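Putative oxidoreductase (Mycobacterium avium, PDB 3QHA) probably catalyses the NAD(P)-dependent oxidation of a hydroxy acid, as do its relatives in the 3-hydroxyisobutyrate and 6-phosphogluconate dehydrogenase family. Local coordinates at residues Ala31-Thr35 and Leu54-Ala59; Asp72-Val78 and Thr99-Ser105; Val127-Val131 and Glu173-Thr178; Ala193-Glu197 and Asp272-Ala276; Ala228-Arg232 and Leu244-Phe248. One frame throughout, in Å; residues are numbered along the deposited sequence.

Contact 1: residues Ala31-Thr35 and Leu54-Ala59; sequences ATRMT and LAEAGA
The end of helix 27-33 meets the end of helix 48-55 and the turn that follows it, across 243 Å² of buried surface. Two backbone approaches set the register: CA of Thr32 to CA of Leu54, 6.2 Å, and CA of Thr35 to CA of Ala59, 5.6 Å. Ala31-Arg33 are helical, as are Leu54 and Ala55. A type I turn runs from Ala55 to Gly58, and Gly58, the first residue to leave helical angles, at phi 105°, closes a Schellman motif: Ala59 N bonds Leu54 O at 3.0 Å and Gly58 N bonds Ala55 O at 3.1 Å. A CB at Gly58 would jam against the preceding carbonyl.

No hydrogen bond crosses the contact; its substance is apolar. Leu54, with both chi angles in m, brings CD1 to 3.8 Å from Ala31 CB and 3.6 Å from Thr32 N. Thr35 CG2 lies 3.8 Å from Ala59 CB, and Thr35 CB lies 3.6 Å from Ala57 O.

The threonine hydroxyls are satisfied within their own part of the chain: Thr35, in p, donates OG1 to Thr32 O at 2.6 Å, and Thr32 OG1 bonds Ala28 O.

The arrangement joins two successive helices of the Rossmann-type domain. Beneath them lies strand 41-44, where Val43 touches Leu54 and Val41 touches Thr35 and Ala59; Ala31 also rests on Tyr20 of strand 18-21.

Contact 2: residues Asp72-Val78 and Thr99-Ser105; sequences DLIHITV and TVIAIHS
Strands 73-76 and 100-103 run parallel, their axes 4.7 Å apart and crossing at -21°. Leu73 pairs with Val100, Ile74 with Ile101, His75 with Ala102 and Ile76 with Ile103, at CA-CA distances of 4.8 to 4.9 Å. The backbone bonds zigzag between them: Val100 N to Asp72 O 3.0 Å, Ile74 N to Val100 O 2.8 Å, Ala102 N to Ile74 O 2.8 Å, Ile76 N to Ala102 O 2.8 Å and His104 N to Ile76 O 2.9 Å. Beyond the last bridge Ser105, chi1 in p, takes over with its side chain, OG accepting Val78 N at 3.1 Å. The NH and CO groups of Leu73 and His75 face the other way, towards strand 18-21.

His75 and His104 lie rim to rim, planes at 18°, and ND1 of His75 and NE2 of His104 are hydrogen-bonded at 2.7 Å; His104 ND1 is satisfied by Ala129 O. Thr77 OG1 bonds Tyr20 OH, and Asp72 OD1 takes the NH of Lys17.

Leu73, Val100 and Ala102 share the histidine face, with Leu73 CD1 3.7 Å from Val100 CG1. On the reverse, Ile76 CD1 packs 3.5 Å from Ile101 CG2, and helix 81-92 covers Ile74, Ile76 and Ile103. Strand 73-76, this helix and strand 100-103 form a beta-alpha-beta unit of the Rossmann fold.

Contact 3: residues Val127-Val131 and Glu173-Thr178; sequences VDAPV and EPGAGT
One carboxylate organises this contact: Asp128, pointing from the strand segment Val127-Asp128 at the first turn of helix 176-204. Its chi1 of 53° (p) and chi2 of -31° direct both oxygens at backbone NH groups. OD1 accepts Gly175 N at 3.0 Å in nearly straight geometry, while OD2 has only a weak bond to that same Gly175 N, also at 3.0 Å. OD2 is better engaged with Thr178, receiving its N at 2.9 Å and its OG1 at 2.9 Å; chi1 of -62° (m) places the Thr178 hydroxyl there.

The helix is approached through a type II turn from Glu173 to Ala176, closed by Ala176 N to Glu173 O at 3.0 Å. Gly175, its third residue and the N-cap, has phi 110°, where a CB would strike the preceding carbonyl. Gly177 is nearest Asp128, CA to CA 5.6 Å; a CB on it would fall 2.5 Å from Asp128 O, so only glycine fits this approach. Pro130, C-gamma endo, completes the packing with CG 3.4 Å from Gly177 O.

Asp128 thus supplies, from a strand more than 40 residues earlier in the chain, acceptors for NH groups at a helix N-terminus. The contact ties the sheet of the Rossmann-type domain to the start of the long helix leading into the helical domain, as in the hydroxyisobutyrate dehydrogenase family.

Contact 4: residues Ala193-Glu197 and Asp272-Ala276; sequences AAACE and DLPLA
Residues Ala193-Glu197 form regular helix in the second half of helix 176-204, with Glu197 N bonded to Ala193 O at 3.1 Å; in Asp272-Ala276 an extended lead-in gives way to helix 274-286, Leu273 being the N-cap and Pro274 the first helical residue. CA atoms come nearest at Ala194 and Leu275, 6.5 Å, and at Glu197 and Leu273, 6.6 Å. This is helix-to-helix packing in the all-helical C-terminal domain, with a carboxylate from one helix accepting NH groups in the first turn of another. The second subunit joins in: its Ala279 packs on Ala193 and its Met186 on Ala276. Leu275, chi1 m and chi2 t, sets CD1 3.6 Å from Ala193 CB and 4.3 Å from Ala194 CB. Glu197 reaches out with chi1 and chi2 both t, its CG 3.5 Å from Leu273 CD2, and chi3 of -70° turns the carboxylate across the helix start. There OE1 accepts Leu275 N at 3.1 Å, and OE2 accepts Ala276 N at 2.9 Å.

Contact 5: residues Ala228-Arg232 and Leu244-Phe248; sequences AIMVR and LYQPF
A phenylalanine ring from one helix packs against side chains of an irregular loop without any hydrogen bond between the segments. Phe248, chi1 -89° and chi2 41°, receives Ile229 CD1 over one face in a CH-pi contact, 4.1 Å from that atom to the ring centroid and 29° off the normal; the nearest ring atom, Phe248 CZ, is 3.6 Å from Ile229 CD1. Ile229 reaches it with chi1 at -147°, between the usual wells. Phe248 CZ also meets Val231 CG2 at 4.2 Å, and Phe248 CE2 lies 3.9 Å from Arg232 NE.

The loop leaves a 3-10 turn at Ala228-Ile229 and bends through an inverse gamma turn centred on Met230, which points Met230 away and Val231 towards the helix. Leu244, one turn before Phe248 and linked to it by Phe248 N to Leu244 O at 2.9 Å, sets CD1 3.9 Å from Val231 CG2 and 3.9 Å from Arg232 CG. The backbones stay apart: CA to CA is 8.7 Å for both Ile229-Phe248 and Arg232-Leu244.

Within the all-helical C-terminal domain, the contact fastens the loop following helix 209-223 to the start of helix 245-268. Leu287, just past helix 274-286, touches Ile229 and Phe248, while the second subunit borders the loop, its Arg217 bonding Met230 O.

Contacts 1, 2 and 3 come in series along the chain and belong largely to the Rossmann-type domain; contacts 4 and 5 lie in the helical C-terminal domain, across the chain's centre from contacts 1 and 2. Contacts 1 and 2, centres 16 Å apart, touch where Met34 packs on His75. Contacts 2 and 3, centres 11 Å apart, share the sheet through neighbouring strands 100-103 and 125-132. Helix 176-204 bridges the domains, beginning at contact 3 and passing through contact 4, about 31 Å away between centres. Contact 5, whose centre is about 24 Å from that of contact 4, falls in sequence between its two segments. Both touch the second subunit, so the helical domain contributes to dimer assembly.

Contact 1: residues Ala31-Thr35 and Leu54-Ala59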
# COMPACT_ATOMS: atom_id res chain seq x y z
N ALA B 31 -1.99 5.68 -25.44
CA ALA B 31 -2.13 6.25 -26.78
C ALA B 31 -3.53 6.84 -26.99
O ALA B 31 -3.69 7.83 -27.70
CB ALA B 31 -1.83 5.20 -27.85
N THR B 32 -4.53 6.22 -26.36
CA THR B 32 -5.90 6.73 -26.40
C THR B 32 -6.01 8.10 -25.70
O THR B 32 -6.70 8.99 -26.19
CB THR B 32 -6.90 5.75 -25.74
OG1 THR B 32 -6.83 4.48 -26.41
CG2 THR B 32 -8.32 6.28 -25.83
N ARG B 33 -5.33 8.25 -24.57
CA ARG B 33 -5.26 9.54 -23.87
C ARG B 33 -4.61 10.59 -24.77
O ARG B 33 -5.03 11.75 -24.79
CB ARG B 33 -4.49 9.39 -22.55
CG ARG B 33 -4.10 10.70 -21.87
CD ARG B 33 -5.32 11.47 -21.38
NE ARG B 33 -4.96 12.72 -20.72
CZ ARG B 33 -5.83 13.63 -20.28
NH1 ARG B 33 -7.14 13.44 -20.42
NH2 ARG B 33 -5.39 14.74 -19.69
N MET B 34 -3.59 10.18 -25.51
CA MET B 34 -2.86 11.08 -26.41
C MET B 34 -3.66 11.56 -27.63
O MET B 34 -3.23 12.50 -28.30
CB MET B 34 -1.56 10.43 -26.88
CG MET B 34 -0.55 10.23 -25.78
SD MET B 34 0.98 9.50 -26.39
CE MET B 34 1.83 9.15 -24.85
N THR B 35 -4.81 10.95 -27.93
CA THR B 35 -5.67 11.46 -29.01
C THR B 35 -6.26 12.83 -28.64
O THR B 35 -6.72 13.57 -29.51
CB THR B 35 -6.81 10.50 -29.37
OG1 THR B 35 -7.62 10.23 -28.22
CG2 THR B 35 -6.26 9.19 -29.93
N LEU B 54 -8.05 2.61 -31.59
CA LEU B 54 -7.31 3.87 -31.67
C LEU B 54 -7.73 4.70 -32.88
O LEU B 54 -7.77 5.93 -32.81
CB LEU B 54 -5.79 3.63 -31.70
CG LEU B 54 -5.08 3.59 -30.35
CD1 LEU B 54 -5.19 4.93 -29.63
CD2 LEU B 54 -5.63 2.46 -29.48
N ALA B 55 -8.04 4.02 -33.98
CA ALA B 55 -8.55 4.69 -35.18
C ALA B 55 -9.85 5.43 -34.86
O ALA B 55 -10.00 6.60 -35.20
CB ALA B 55 -8.77 3.69 -36.31
N GLU B 56 -10.78 4.75 -34.20
CA GLU B 56 -12.08 5.35 -33.89
C GLU B 56 -12.07 6.25 -32.64
O GLU B 56 -13.10 6.80 -32.26
CB GLU B 56 -13.20 4.29 -33.82
CG GLU B 56 -13.07 3.24 -32.72
CD GLU B 56 -13.98 2.03 -32.96
OE1 GLU B 56 -14.40 1.80 -34.12
OE2 GLU B 56 -14.28 1.31 -31.99
N ALA B 57 -10.89 6.41 -32.03
CA ALA B 57 -10.66 7.42 -31.00
C ALA B 57 -10.05 8.70 -31.59
O ALA B 57 -9.92 9.70 -30.89
CB ALA B 57 -9.76 6.86 -29.91
N GLY B 58 -9.67 8.65 -32.87
CA GLY B 58 -9.14 9.82 -33.58
C GLY B 58 -7.64 9.82 -33.82
O GLY B 58 -7.07 10.84 -34.21
N ALA B 59 -6.99 8.68 -33.59
CA ALA B 59 -5.55 8.56 -33.83
C ALA B 59 -5.30 8.33 -35.32
O ALA B 59 -6.14 7.76 -36.01
CB ALA B 59 -4.97 7.41 -33.02

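Contact 2: residues Asp72-Val78 and Thr99-Ser105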
# COMPACT_ATOMS: atom_id res chain seq x y z
N ASP B 72 7.72 13.88 -33.74
CA ASP B 72 8.72 14.58 -32.92
C ASP B 72 9.05 13.80 -31.64
O ASP B 72 10.19 13.81 -31.19
CB ASP B 72 8.23 15.97 -32.52
CG ASP B 72 7.92 16.85 -33.72
OD1 ASP B 72 6.80 17.40 -33.78
OD2 ASP B 72 8.79 16.98 -34.60
N LEU B 73 8.03 13.18 -31.05
CA LEU B 73 8.18 12.43 -29.80
C LEU B 73 7.51 11.07 -29.95
O LEU B 73 6.29 10.99 -30.07
CB LEU B 73 7.57 13.21 -28.64
CG LEU B 73 7.52 12.54 -27.26
CD1 LEU B 73 8.90 12.08 -26.80
CD2 LEU B 73 6.89 13.47 -26.25
N ILE B 74 8.32 10.02 -29.93
CA ILE B 74 7.86 8.67 -30.24
C ILE B 74 7.88 7.81 -28.99
O ILE B 74 8.94 7.59 -28.40
CB ILE B 74 8.76 8.02 -31.31
CG1 ILE B 74 8.75 8.85 -32.60
CG2 ILE B 74 8.30 6.59 -31.60
CD1 ILE B 74 9.87 8.50 -33.54
N HIS B 75 6.71 7.31 -28.60
CA HIS B 75 6.57 6.49 -27.41
C HIS B 75 6.61 5.01 -27.76
O HIS B 75 6.00 4.58 -28.75
CB HIS B 75 5.24 6.81 -26.72
CG HIS B 75 5.11 8.23 -26.27
ND1 HIS B 75 5.58 8.67 -25.05
CD2 HIS B 75 4.55 9.31 -26.87
CE1 HIS B 75 5.32 9.96 -24.92
NE2 HIS B 75 4.70 10.37 -26.01
N ILE B 76 7.34 4.23 -26.97
CA ILE B 76 7.46 2.78 -27.20
C ILE B 76 7.08 1.99 -25.95
O ILE B 76 7.69 2.15 -24.89
CB ILE B 76 8.89 2.40 -27.62
CG1 ILE B 76 9.26 3.06 -28.95
CG2 ILE B 76 9.04 0.88 -27.74
CD1 ILE B 76 10.72 2.91 -29.31
N THR B 77 6.07 1.13 -26.09
CA THR B 77 5.67 0.19 -25.04
C THR B 77 5.48 -1.19 -25.67
O THR B 77 4.44 -1.46 -26.27
CB THR B 77 4.36 0.62 -24.36
OG1 THR B 77 4.51 1.94 -23.81
CG2 THR B 77 3.98 -0.35 -23.24
N VAL B 78 6.49 -2.04 -25.54
CA VAL B 78 6.46 -3.39 -26.12
C VAL B 78 6.88 -4.43 -25.07
O VAL B 78 7.03 -4.10 -23.89
CB VAL B 78 7.32 -3.48 -27.40
CG1 VAL B 78 6.70 -2.64 -28.51
CG2 VAL B 78 8.75 -3.05 -27.13
N THR B 99 14.72 14.26 -32.92
CA THR B 99 13.62 13.40 -32.48
C THR B 99 13.89 12.81 -31.10
O THR B 99 15.03 12.48 -30.78
CB THR B 99 13.40 12.23 -33.47
OG1 THR B 99 13.06 12.74 -34.76
CG2 THR B 99 12.27 11.31 -32.99
N VAL B 100 12.84 12.69 -30.29
CA VAL B 100 12.93 12.05 -28.98
C VAL B 100 12.19 10.71 -28.99
O VAL B 100 11.07 10.62 -29.50
CB VAL B 100 12.34 12.93 -27.86
CG1 VAL B 100 12.56 12.27 -26.50
CG2 VAL B 100 12.96 14.32 -27.89
N ILE B 101 12.83 9.69 -28.43
CA ILE B 101 12.20 8.38 -28.27
C ILE B 101 12.06 8.09 -26.78
O ILE B 101 13.06 8.07 -26.06
CB ILE B 101 13.04 7.27 -28.93
CG1 ILE B 101 13.24 7.57 -30.42
CG2 ILE B 101 12.35 5.91 -28.75
CD1 ILE B 101 13.95 6.47 -31.18
N ALA B 102 10.83 7.87 -26.34
CA ALA B 102 10.53 7.57 -24.93
C ALA B 102 10.15 6.10 -24.76
O ALA B 102 9.16 5.65 -25.33
CB ALA B 102 9.41 8.47 -24.43
N ILE B 103 10.92 5.37 -23.96
CA ILE B 103 10.66 3.95 -23.70
C ILE B 103 9.94 3.76 -22.37
O ILE B 103 10.44 4.15 -21.32
CB ILE B 103 11.97 3.14 -23.69
CG1 ILE B 103 12.78 3.39 -24.97
CG2 ILE B 103 11.68 1.66 -23.54
CD1 ILE B 103 14.19 2.85 -24.92
N HIS B 104 8.75 3.17 -22.42
CA HIS B 104 7.89 3.01 -21.24
C HIS B 104 7.82 1.58 -20.69
O HIS B 104 7.41 1.38 -19.55
CB HIS B 104 6.48 3.48 -21.56
CG HIS B 104 6.41 4.89 -22.07
ND1 HIS B 104 6.76 5.98 -21.31
CD2 HIS B 104 6.03 5.38 -23.27
CE1 HIS B 104 6.60 7.08 -22.02
NE2 HIS B 104 6.16 6.74 -23.21
N SER B 105 8.18 0.59 -21.50
CA SER B 105 8.11 -0.80 -21.07
C SER B 105 9.42 -1.24 -20.41
O SER B 105 10.41 -0.51 -20.42
CB SER B 105 7.77 -1.71 -22.24
OG SER B 105 8.65 -1.49 -23.33

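Contact 3: residues Val127-Val131 and Glu173-Thr178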
# COMPACT_ATOMS: atom_id res chain seq x y z
N VAL B 127 15.04 8.50 -24.07
CA VAL B 127 14.57 8.71 -22.71
C VAL B 127 13.94 7.41 -22.20
O VAL B 127 13.11 6.82 -22.88
CB VAL B 127 13.52 9.84 -22.68
CG1 VAL B 127 12.69 9.78 -21.41
CG2 VAL B 127 14.19 11.21 -22.85
N ASP B 128 14.35 6.96 -21.01
CA ASP B 128 13.65 5.86 -20.35
C ASP B 128 12.64 6.45 -19.38
O ASP B 128 13.00 7.20 -18.47
CB ASP B 128 14.60 4.86 -19.66
CG ASP B 128 15.57 5.52 -18.70
OD1 ASP B 128 15.97 6.68 -18.95
OD2 ASP B 128 15.96 4.87 -17.70
N ALA B 129 11.37 6.15 -19.62
CA ALA B 129 10.27 6.75 -18.89
C ALA B 129 9.26 5.69 -18.48
O ALA B 129 8.10 5.74 -18.90
CB ALA B 129 9.60 7.83 -19.75
N PRO B 130 9.70 4.71 -17.66
CA PRO B 130 8.75 3.73 -17.15
C PRO B 130 7.59 4.38 -16.41
O PRO B 130 7.74 5.48 -15.86
CB PRO B 130 9.60 2.88 -16.19
CG PRO B 130 10.81 3.71 -15.89
CD PRO B 130 11.06 4.46 -17.16
N VAL B 131 6.45 3.70 -16.41
CA VAL B 131 5.23 4.23 -15.82
C VAL B 131 4.66 3.32 -14.73
O VAL B 131 5.09 2.17 -14.57
CB VAL B 131 4.15 4.47 -16.90
CG1 VAL B 131 4.67 5.42 -17.97
CG2 VAL B 131 3.71 3.14 -17.52
N GLU B 173 19.73 11.32 -15.44
CA GLU B 173 20.16 11.05 -16.82
C GLU B 173 19.52 9.76 -17.32
O GLU B 173 18.86 9.06 -16.55
CB GLU B 173 21.69 10.96 -16.87
CG GLU B 173 22.38 12.30 -16.62
CD GLU B 173 23.89 12.23 -16.74
OE1 GLU B 173 24.52 11.47 -15.96
OE2 GLU B 173 24.46 12.95 -17.59
N PRO B 174 19.70 9.43 -18.61
CA PRO B 174 19.15 8.17 -19.11
C PRO B 174 19.64 6.95 -18.33
O PRO B 174 20.84 6.79 -18.11
CB PRO B 174 19.62 8.14 -20.56
CG PRO B 174 19.63 9.58 -20.94
CD PRO B 174 20.18 10.27 -19.73
N GLY B 175 18.69 6.11 -17.92
CA GLY B 175 18.96 4.97 -17.06
C GLY B 175 18.38 5.17 -15.66
O GLY B 175 18.03 4.20 -14.99
N ALA B 176 18.29 6.43 -15.23
CA ALA B 176 17.81 6.77 -13.89
C ALA B 176 16.32 6.47 -13.71
O ALA B 176 15.88 6.12 -12.62
CB ALA B 176 18.08 8.24 -13.59
N GLY B 177 15.55 6.64 -14.78
CA GLY B 177 14.13 6.29 -14.76
C GLY B 177 13.96 4.82 -14.46
O GLY B 177 13.20 4.45 -13.56
N THR B 178 14.68 3.98 -15.20
CA THR B 178 14.63 2.54 -15.03
C THR B 178 14.92 2.18 -13.58
O THR B 178 14.18 1.42 -12.96
CB THR B 178 15.66 1.82 -15.93
OG1 THR B 178 15.35 2.08 -17.31
CG2 THR B 178 15.64 0.32 -15.68

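Contact 4: residues Ala193-Glu197 and Asp272-Ala276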
# COMPACT_ATOMS: atom_id res chain seq x y z
N ALA B 193 4.13 -10.26 -2.01
CA ALA B 193 4.64 -11.44 -1.29
C ALA B 193 4.18 -11.43 0.17
O ALA B 193 3.67 -12.43 0.68
CB ALA B 193 6.16 -11.48 -1.35
N ALA B 194 4.34 -10.28 0.83
CA ALA B 194 3.91 -10.12 2.22
C ALA B 194 2.40 -10.25 2.39
O ALA B 194 1.93 -10.80 3.39
CB ALA B 194 4.38 -8.77 2.77
N ALA B 195 1.64 -9.76 1.41
CA ALA B 195 0.18 -9.88 1.45
C ALA B 195 -0.23 -11.35 1.45
O ALA B 195 -1.09 -11.76 2.23
CB ALA B 195 -0.44 -9.14 0.28
N CYS B 196 0.39 -12.14 0.58
CA CYS B 196 0.10 -13.57 0.48
C CYS B 196 0.44 -14.31 1.77
O CYS B 196 -0.30 -15.20 2.19
CB CYS B 196 0.86 -14.19 -0.69
SG CYS B 196 0.30 -13.60 -2.31
N GLU B 197 1.56 -13.94 2.39
CA GLU B 197 1.93 -14.49 3.69
C GLU B 197 0.87 -14.15 4.75
O GLU B 197 0.51 -14.99 5.58
CB GLU B 197 3.31 -13.99 4.11
CG GLU B 197 3.80 -14.50 5.45
CD GLU B 197 5.26 -14.18 5.71
OE1 GLU B 197 6.14 -14.77 5.04
OE2 GLU B 197 5.53 -13.35 6.59
N ASP B 272 4.57 -20.83 8.71
CA ASP B 272 5.89 -20.24 8.60
C ASP B 272 5.73 -18.81 8.06
O ASP B 272 5.12 -18.62 7.01
CB ASP B 272 6.74 -21.09 7.65
CG ASP B 272 8.22 -20.71 7.64
OD1 ASP B 272 8.79 -20.46 8.73
OD2 ASP B 272 8.81 -20.68 6.54
N LEU B 273 6.28 -17.83 8.77
CA LEU B 273 6.14 -16.42 8.40
C LEU B 273 7.52 -15.77 8.20
O LEU B 273 7.90 -14.86 8.94
CB LEU B 273 5.37 -15.67 9.49
CG LEU B 273 3.95 -16.17 9.79
CD1 LEU B 273 3.39 -15.46 11.02
CD2 LEU B 273 3.04 -15.97 8.59
N PRO B 274 8.28 -16.24 7.19
CA PRO B 274 9.66 -15.80 7.03
C PRO B 274 9.85 -14.32 6.66
O PRO B 274 10.80 -13.70 7.14
CB PRO B 274 10.19 -16.72 5.92
CG PRO B 274 8.99 -17.15 5.17
CD PRO B 274 7.90 -17.25 6.19
N LEU B 275 8.97 -13.76 5.82
CA LEU B 275 9.05 -12.32 5.51
C LEU B 275 8.83 -11.49 6.78
O LEU B 275 9.54 -10.51 7.01
CB LEU B 275 8.04 -11.92 4.44
CG LEU B 275 8.38 -12.23 2.98
CD1 LEU B 275 7.15 -12.05 2.09
CD2 LEU B 275 9.53 -11.36 2.49
N ALA B 276 7.86 -11.90 7.59
CA ALA B 276 7.56 -11.22 8.85
C ALA B 276 8.71 -11.31 9.86
O ALA B 276 8.99 -10.34 10.56
CB ALA B 276 6.28 -11.78 9.47

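Contact 5: residues Ala228-Arg232 and Leu244-Phe248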
# COMPACT_ATOMS: atom_id res chain seq x y z
N ALA B 228 3.68 5.81 2.83
CA ALA B 228 3.56 6.73 3.96
C ALA B 228 4.85 6.84 4.77
O ALA B 228 5.12 7.88 5.37
CB ALA B 228 2.41 6.30 4.86
N ILE B 229 5.65 5.78 4.79
CA ILE B 229 6.90 5.77 5.56
C ILE B 229 8.08 6.33 4.75
O ILE B 229 9.16 6.53 5.31
CB ILE B 229 7.23 4.33 6.07
CG1 ILE B 229 7.93 4.39 7.43
CG2 ILE B 229 8.06 3.56 5.05
CD1 ILE B 229 7.03 4.85 8.56
N MET B 230 7.87 6.59 3.47
CA MET B 230 8.94 7.03 2.58
C MET B 230 8.95 8.56 2.51
O MET B 230 8.61 9.16 1.49
CB MET B 230 8.77 6.42 1.18
CG MET B 230 8.60 4.90 1.20
SD MET B 230 8.27 4.19 -0.43
CE MET B 230 9.92 4.15 -1.13
N VAL B 231 9.36 9.17 3.62
CA VAL B 231 9.34 10.62 3.78
C VAL B 231 10.67 11.14 4.33
O VAL B 231 10.72 12.11 5.07
CB VAL B 231 8.16 11.05 4.69
CG1 VAL B 231 6.83 10.67 4.05
CG2 VAL B 231 8.28 10.43 6.08
N ARG B 232 11.76 10.48 3.92
CA ARG B 232 13.12 10.86 4.33
C ARG B 232 14.01 11.22 3.14
O ARG B 232 13.94 10.58 2.09
CB ARG B 232 13.77 9.73 5.12
CG ARG B 232 13.15 9.46 6.48
CD ARG B 232 14.10 8.65 7.34
NE ARG B 232 13.93 7.21 7.16
CZ ARG B 232 14.87 6.29 7.38
NH1 ARG B 232 14.58 5.02 7.19
NH2 ARG B 232 16.10 6.63 7.78
N LEU B 244 10.78 13.70 12.59
CA LEU B 244 10.27 12.34 12.41
C LEU B 244 10.67 11.38 13.54
O LEU B 244 10.21 10.24 13.54
CB LEU B 244 10.73 11.77 11.07
CG LEU B 244 10.23 12.48 9.81
CD1 LEU B 244 10.86 11.87 8.56
CD2 LEU B 244 8.71 12.42 9.73
N TYR B 245 11.49 11.81 14.49
CA TYR B 245 12.04 10.90 15.50
C TYR B 245 10.97 10.25 16.38
O TYR B 245 10.90 9.03 16.45
CB TYR B 245 13.08 11.60 16.37
CG TYR B 245 13.74 10.72 17.42
CD1 TYR B 245 14.84 9.93 17.10
CD2 TYR B 245 13.27 10.69 18.73
CE1 TYR B 245 15.45 9.12 18.06
CE2 TYR B 245 13.87 9.89 19.69
CZ TYR B 245 14.96 9.11 19.36
OH TYR B 245 15.56 8.32 20.31
N GLN B 246 10.16 11.06 17.06
CA GLN B 246 9.15 10.50 17.97
C GLN B 246 8.07 9.71 17.22
O GLN B 246 7.66 8.65 17.69
CB GLN B 246 8.51 11.58 18.86
CG GLN B 246 9.41 12.07 20.00
CD GLN B 246 9.77 10.98 21.01
OE1 GLN B 246 9.02 10.02 21.20
NE2 GLN B 246 10.92 11.14 21.66
N PRO B 247 7.61 10.20 16.05
CA PRO B 247 6.68 9.40 15.26
C PRO B 247 7.24 8.05 14.81
O PRO B 247 6.53 7.04 14.89
CB PRO B 247 6.38 10.29 14.05
CG PRO B 247 6.60 11.67 14.55
CD PRO B 247 7.72 11.58 15.54
N PHE B 248 8.48 8.02 14.33
CA PHE B 248 9.09 6.77 13.87
C PHE B 248 9.40 5.82 15.03
O PHE B 248 9.28 4.60 14.89
CB PHE B 248 10.35 7.04 13.03
CG PHE B 248 10.06 7.21 11.56
CD1 PHE B 248 8.95 7.92 11.12
CD2 PHE B 248 10.90 6.64 10.61
CE1 PHE B 248 8.68 8.06 9.77
CE2 PHE B 248 10.64 6.77 9.25
CZ PHE B 248 9.53 7.49 8.83